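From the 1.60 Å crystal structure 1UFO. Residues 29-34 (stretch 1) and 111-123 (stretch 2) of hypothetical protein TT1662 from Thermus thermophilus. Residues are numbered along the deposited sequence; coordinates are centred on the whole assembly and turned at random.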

ATOM      1  N   ALA A  29      -4.202  15.448 -11.577  1.00  8.46           N
ATOM      2  CA  ALA A  29      -5.067  14.216 -11.569  1.00  8.19           C
ATOM      3  C   ALA A  29      -5.815  14.103 -12.864  1.00  9.04           C
ATOM      4  O   ALA A  29      -6.404  15.074 -13.321  1.00  8.62           O
ATOM      5  N   LEU A  30      -5.818  12.895 -13.430  1.00  8.09           N
ATOM      6  CA  LEU A  30      -6.378  12.555 -14.737  1.00  8.46           C
ATOM      7  C   LEU A  30      -7.463  11.536 -14.534  1.00  9.73           C
ATOM      8  O   LEU A  30      -7.232  10.420 -14.068  1.00  8.54           O
ATOM      9  N   HIS A  31      -8.702  11.971 -14.831  1.00  9.44           N
ATOM     10  CA  HIS A  31      -9.873  11.171 -14.588  1.00  8.93           C
ATOM     11  C   HIS A  31      -9.986  10.012 -15.591  1.00  9.25           C
ATOM     12  O   HIS A  31      -9.209   9.938 -16.553  1.00  9.84           O
ATOM     13  N   GLY A  32     -11.026   9.170 -15.394  1.00 10.69           N
ATOM     14  CA  GLY A  32     -11.190   8.033 -16.291  1.00 10.77           C
ATOM     15  C   GLY A  32     -12.310   8.195 -17.297  1.00 10.40           C
ATOM     16  O   GLY A  32     -12.926   9.262 -17.340  1.00 11.56           O
ATOM     17  N   LEU A  33     -12.561   7.139 -18.075  1.00 10.60           N
ATOM     18  CA  LEU A  33     -13.594   7.212 -19.097  1.00 11.08           C
ATOM     19  C   LEU A  33     -14.912   7.458 -18.443  1.00 11.73           C
ATOM     20  O   LEU A  33     -15.229   6.893 -17.366  1.00 12.15           O
ATOM     21  N   GLN A  34     -15.678   8.333 -19.111  1.00 12.33           N
ATOM     22  CA  GLN A  34     -16.978   8.830 -18.652  1.00 14.58           C
ATOM     23  C   GLN A  34     -16.915   9.679 -17.367  1.00 14.93           C
ATOM     24  O   GLN A  34     -17.957  10.012 -16.797  1.00 16.82           O
ATOM     25  N   GLY A 111      -3.619   9.096 -11.851  1.00  8.32           N
ATOM     26  CA  GLY A 111      -4.579   8.866 -12.922  1.00  9.39           C
ATOM     27  C   GLY A 111      -5.530   7.765 -12.459  1.00 10.58           C
ATOM     28  O   GLY A 111      -5.068   6.852 -11.760  1.00 10.33           O
ATOM     29  N   GLY A 112      -6.811   7.830 -12.847  1.00  9.00           N
ATOM     30  CA  GLY A 112      -7.765   6.765 -12.518  1.00 10.25           C
ATOM     31  C   GLY A 112      -8.271   6.106 -13.784  1.00 11.47           C
ATOM     32  O   GLY A 112      -8.721   6.783 -14.690  1.00 11.81           O
ATOM     33  N   SER A 113      -8.083   4.784 -13.889  1.00 11.21           N
ATOM     34  CA  SER A 113      -8.558   3.997 -15.050  1.00 10.82           C
ATOM     35  C   SER A 113      -7.891   4.551 -16.333  1.00 10.51           C
ATOM     36  O   SER A 113      -6.669   4.448 -16.495  1.00 11.10           O
ATOM     37  N   LEU A 114      -8.626   5.113 -17.315  1.00  9.48           N
ATOM     38  CA  LEU A 114      -7.981   5.582 -18.531  1.00  9.54           C
ATOM     39  C   LEU A 114      -6.931   6.616 -18.150  1.00  9.33           C
ATOM     40  O   LEU A 114      -5.897   6.701 -18.800  1.00 10.24           O
ATOM     41  N   GLY A 115      -7.169   7.388 -17.110  1.00  8.19           N
ATOM     42  CA  GLY A 115      -6.164   8.375 -16.675  1.00  9.35           C
ATOM     43  C   GLY A 115      -4.852   7.716 -16.181  1.00  9.00           C
ATOM     44  O   GLY A 115      -3.790   8.303 -16.338  1.00  9.50           O
ATOM     45  N   ALA A 116      -4.955   6.479 -15.651  1.00  8.73           N
ATOM     46  CA  ALA A 116      -3.757   5.757 -15.212  1.00  8.65           C
ATOM     47  C   ALA A 116      -2.979   5.341 -16.465  1.00  8.20           C
ATOM     48  O   ALA A 116      -1.720   5.378 -16.493  1.00  8.66           O
ATOM     49  N   PHE A 117      -3.713   4.959 -17.533  1.00  7.61           N
ATOM     50  CA  PHE A 117      -3.026   4.582 -18.765  1.00  7.92           C
ATOM     51  C   PHE A 117      -2.341   5.811 -19.364  1.00  9.75           C
ATOM     52  O   PHE A 117      -1.240   5.700 -19.895  1.00  9.24           O
ATOM     53  N   VAL A 118      -3.014   6.974 -19.284  1.00  8.38           N
ATOM     54  CA  VAL A 118      -2.403   8.213 -19.780  1.00  8.54           C
ATOM     55  C   VAL A 118      -1.126   8.499 -18.993  1.00  9.10           C
ATOM     56  O   VAL A 118      -0.155   8.960 -19.567  1.00  8.40           O
ATOM     57  N   ALA A 119      -1.143   8.306 -17.666  1.00  8.36           N
ATOM     58  CA  ALA A 119       0.087   8.496 -16.861  1.00  9.16           C
ATOM     59  C   ALA A 119       1.208   7.604 -17.444  1.00  9.12           C
ATOM     60  O   ALA A 119       2.384   8.044 -17.537  1.00 10.47           O
ATOM     61  N   HIS A 120       0.878   6.361 -17.790  1.00  8.33           N
ATOM     62  CA  HIS A 120       1.864   5.474 -18.412  1.00  8.17           C
ATOM     63  C   HIS A 120       2.372   6.021 -19.757  1.00  9.83           C
ATOM     64  O   HIS A 120       3.589   6.005 -20.003  1.00  9.70           O
ATOM     65  N   LEU A 121       1.464   6.492 -20.598  1.00  9.67           N
ATOM     66  CA  LEU A 121       1.859   7.060 -21.879  1.00 11.54           C
ATOM     67  C   LEU A 121       2.877   8.228 -21.620  1.00 10.58           C
ATOM     68  O   LEU A 121       3.855   8.368 -22.347  1.00 12.87           O
ATOM     69  N   LEU A 122       2.615   9.075 -20.620  1.00 10.28           N
ATOM     70  CA  LEU A 122       3.518  10.185 -20.310  1.00 10.01           C
ATOM     71  C   LEU A 122       4.872   9.680 -19.860  1.00 10.91           C
ATOM     72  O   LEU A 122       5.910  10.250 -20.299  1.00 12.46           O
ATOM     73  N   LEU A 123       4.899   8.667 -18.961  1.00  9.48           N
ATOM     74  CA  LEU A 123       6.196   8.139 -18.530  1.00 10.52           C
ATOM     75  C   LEU A 123       6.940   7.506 -19.716  1.00 10.93           C
ATOM     76  O   LEU A 123       8.171   7.651 -19.818  1.00 11.77           O
TER

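A parallel strand pairing that runs on into a strand-to-helix turn joins the two stretches, with glycines keeping the backbones close and a few leucine and valine side chains supplying the apolar packing. Leu30 and Gly111 form the parallel bridge, and a hydrogen bond runs from Gly112 N to Leu30 O at 2.9 Å. Leu30 O also receives two CA-H...O contacts, from Gly111 CA at 3.3 Å and from Gly115 CA at 3.5 Å, the latter nearly straight. Gly115 must be bare for this: a CB there would point toward stretch 1 and lie 2.0 Å from Leu30 O and 2.7 Å from His31 O. Gly32 is similarly confined, its CA 3.2 Å from Gly112 O, where a CB would clash with that oxygen.

Leu30 has the most area covered by the other stretch. In its m,t rotamer it reaches along the helix, placing CD1 3.7 Å from Val118 CG1 and 4.3 Å from Leu122 CD1. Val118 (chi1 t) and Leu122 (m,t) both point toward stretch 1; they lie one helical turn apart, so one methyl group meets both. A second, looser apolar contact forms beyond Gly32, where Leu33 and Leu114, both t,p, bring Leu33 CD1 and Leu114 CD2 to 4.3 Å; Leu114 points toward stretch 1, whereas Leu33 points sideways.

The polar side chains contribute little directly. His31 (chi1 p) points away from stretch 2 and braces its own loop, ND1 donating to Gly32 O at 2.8 Å, while NE2 is bonded elsewhere in the structure. Ser113 (chi1 t) points toward stretch 1 from the N-cap position, but its side chain makes no capping bond, and OG is satisfied elsewhere. Ala116 faces away, and Phe117, His120, Leu121 and Leu123 are out of reach.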

ATOM      1  CB  ALA A  29      -6.045  14.266 -10.373  1.00 10.06           C
ATOM      2  CB  LEU A  30      -5.316  11.953 -15.672  1.00  8.06           C
ATOM      3  CG  LEU A  30      -4.070  12.860 -15.743  1.00  9.96           C
ATOM      4  CD1 LEU A  30      -3.020  12.152 -16.678  1.00 11.47           C
ATOM      5  CD2 LEU A  30      -4.370  14.291 -16.337  1.00 10.34           C
ATOM      6  CB  HIS A  31     -11.119  12.119 -14.624  1.00  9.22           C
ATOM      7  CG  HIS A  31     -11.464  12.642 -15.989  1.00  9.25           C
ATOM      8  ND1 HIS A  31     -12.001  11.846 -16.982  1.00  9.07           N
ATOM      9  CD2 HIS A  31     -11.327  13.895 -16.523  1.00  9.46           C
ATOM     10  CE1 HIS A  31     -12.234  12.596 -18.060  1.00 10.47           C
ATOM     11  NE2 HIS A  31     -11.846  13.854 -17.795  1.00  9.08           N
ATOM     12  CB  LEU A  33     -13.571   5.883 -19.887  1.00 13.40           C
ATOM     13  CG  LEU A  33     -14.346   5.926 -21.160  1.00 15.64           C
ATOM     14  CD1 LEU A  33     -13.726   6.940 -22.125  1.00 14.02           C
ATOM     15  CD2 LEU A  33     -14.257   4.525 -21.777  1.00 16.46           C
ATOM     16  CB  GLN A  34     -17.965   7.691 -18.448  1.00 16.20           C
ATOM     17  CG  GLN A  34     -17.916   6.594 -19.531  1.00 19.94           C
ATOM     18  CD  GLN A  34     -18.303   7.032 -20.951  1.00 22.75           C
ATOM     19  OE1 GLN A  34     -18.071   6.261 -21.901  1.00 25.43           O
ATOM     20  NE2 GLN A  34     -18.900   8.249 -21.124  1.00 19.17           N
ATOM     21  CB  SER A 113     -10.112   4.025 -15.029  1.00 12.17           C
ATOM     22  OG  SER A 113     -10.638   3.045 -15.893  1.00 14.47           O
ATOM     23  CB  LEU A 114      -9.032   6.162 -19.481  1.00 10.09           C
ATOM     24  CG  LEU A 114      -8.448   6.498 -20.847  1.00  9.25           C
ATOM     25  CD1 LEU A 114      -8.038   5.252 -21.632  1.00 13.64           C
ATOM     26  CD2 LEU A 114      -9.484   7.345 -21.614  1.00 12.92           C
ATOM     27  CB  ALA A 116      -4.167   4.523 -14.405  1.00  8.10           C
ATOM     28  CB  PHE A 117      -4.065   4.006 -19.776  1.00  8.54           C
ATOM     29  CG  PHE A 117      -3.425   3.576 -21.059  1.00  8.95           C
ATOM     30  CD1 PHE A 117      -2.676   2.393 -21.111  1.00  9.81           C
ATOM     31  CD2 PHE A 117      -3.573   4.355 -22.225  1.00 10.28           C
ATOM     32  CE1 PHE A 117      -2.072   1.983 -22.292  1.00 10.85           C
ATOM     33  CE2 PHE A 117      -3.000   3.938 -23.424  1.00 10.19           C
ATOM     34  CZ  PHE A 117      -2.234   2.747 -23.454  1.00 11.49           C
ATOM     35  CB  VAL A 118      -3.405   9.374 -19.664  1.00  8.97           C
ATOM     36  CG1 VAL A 118      -2.694  10.766 -20.061  1.00  8.63           C
ATOM     37  CG2 VAL A 118      -4.528   9.109 -20.647  1.00  8.93           C
ATOM     38  CB  ALA A 119      -0.231   8.151 -15.363  1.00 10.95           C
ATOM     39  CB  HIS A 120       1.239   4.095 -18.562  1.00  9.46           C
ATOM     40  CG  HIS A 120       1.401   3.261 -17.340  1.00  9.49           C
ATOM     41  ND1 HIS A 120       2.556   2.554 -17.057  1.00  9.30           N
ATOM     42  CD2 HIS A 120       0.525   2.981 -16.325  1.00 11.23           C
ATOM     43  CE1 HIS A 120       2.374   1.871 -15.936  1.00 10.40           C
ATOM     44  NE2 HIS A 120       1.154   2.111 -15.467  1.00  8.59           N
ATOM     45  CB  LEU A 121       0.668   7.642 -22.641  1.00 11.63           C
ATOM     46  CG  LEU A 121      -0.368   6.692 -23.201  1.00 13.36           C
ATOM     47  CD1 LEU A 121      -1.493   7.371 -23.820  1.00 14.05           C
ATOM     48  CD2 LEU A 121       0.365   5.772 -24.228  1.00 16.50           C
ATOM     49  CB  LEU A 122       2.914  11.092 -19.197  1.00 11.89           C
ATOM     50  CG  LEU A 122       1.743  11.947 -19.659  1.00 10.92           C
ATOM     51  CD1 LEU A 122       0.857  12.415 -18.403  1.00 11.50           C
ATOM     52  CD2 LEU A 122       2.262  13.172 -20.467  1.00 12.80           C
ATOM     53  CB  LEU A 123       6.038   7.082 -17.386  1.00  9.92           C
ATOM     54  CG  LEU A 123       5.490   7.647 -16.094  1.00 12.53           C
ATOM     55  CD1 LEU A 123       5.194   6.518 -15.160  1.00 12.92           C
ATOM     56  CD2 LEU A 123       6.499   8.581 -15.432  1.00 13.70           C
TER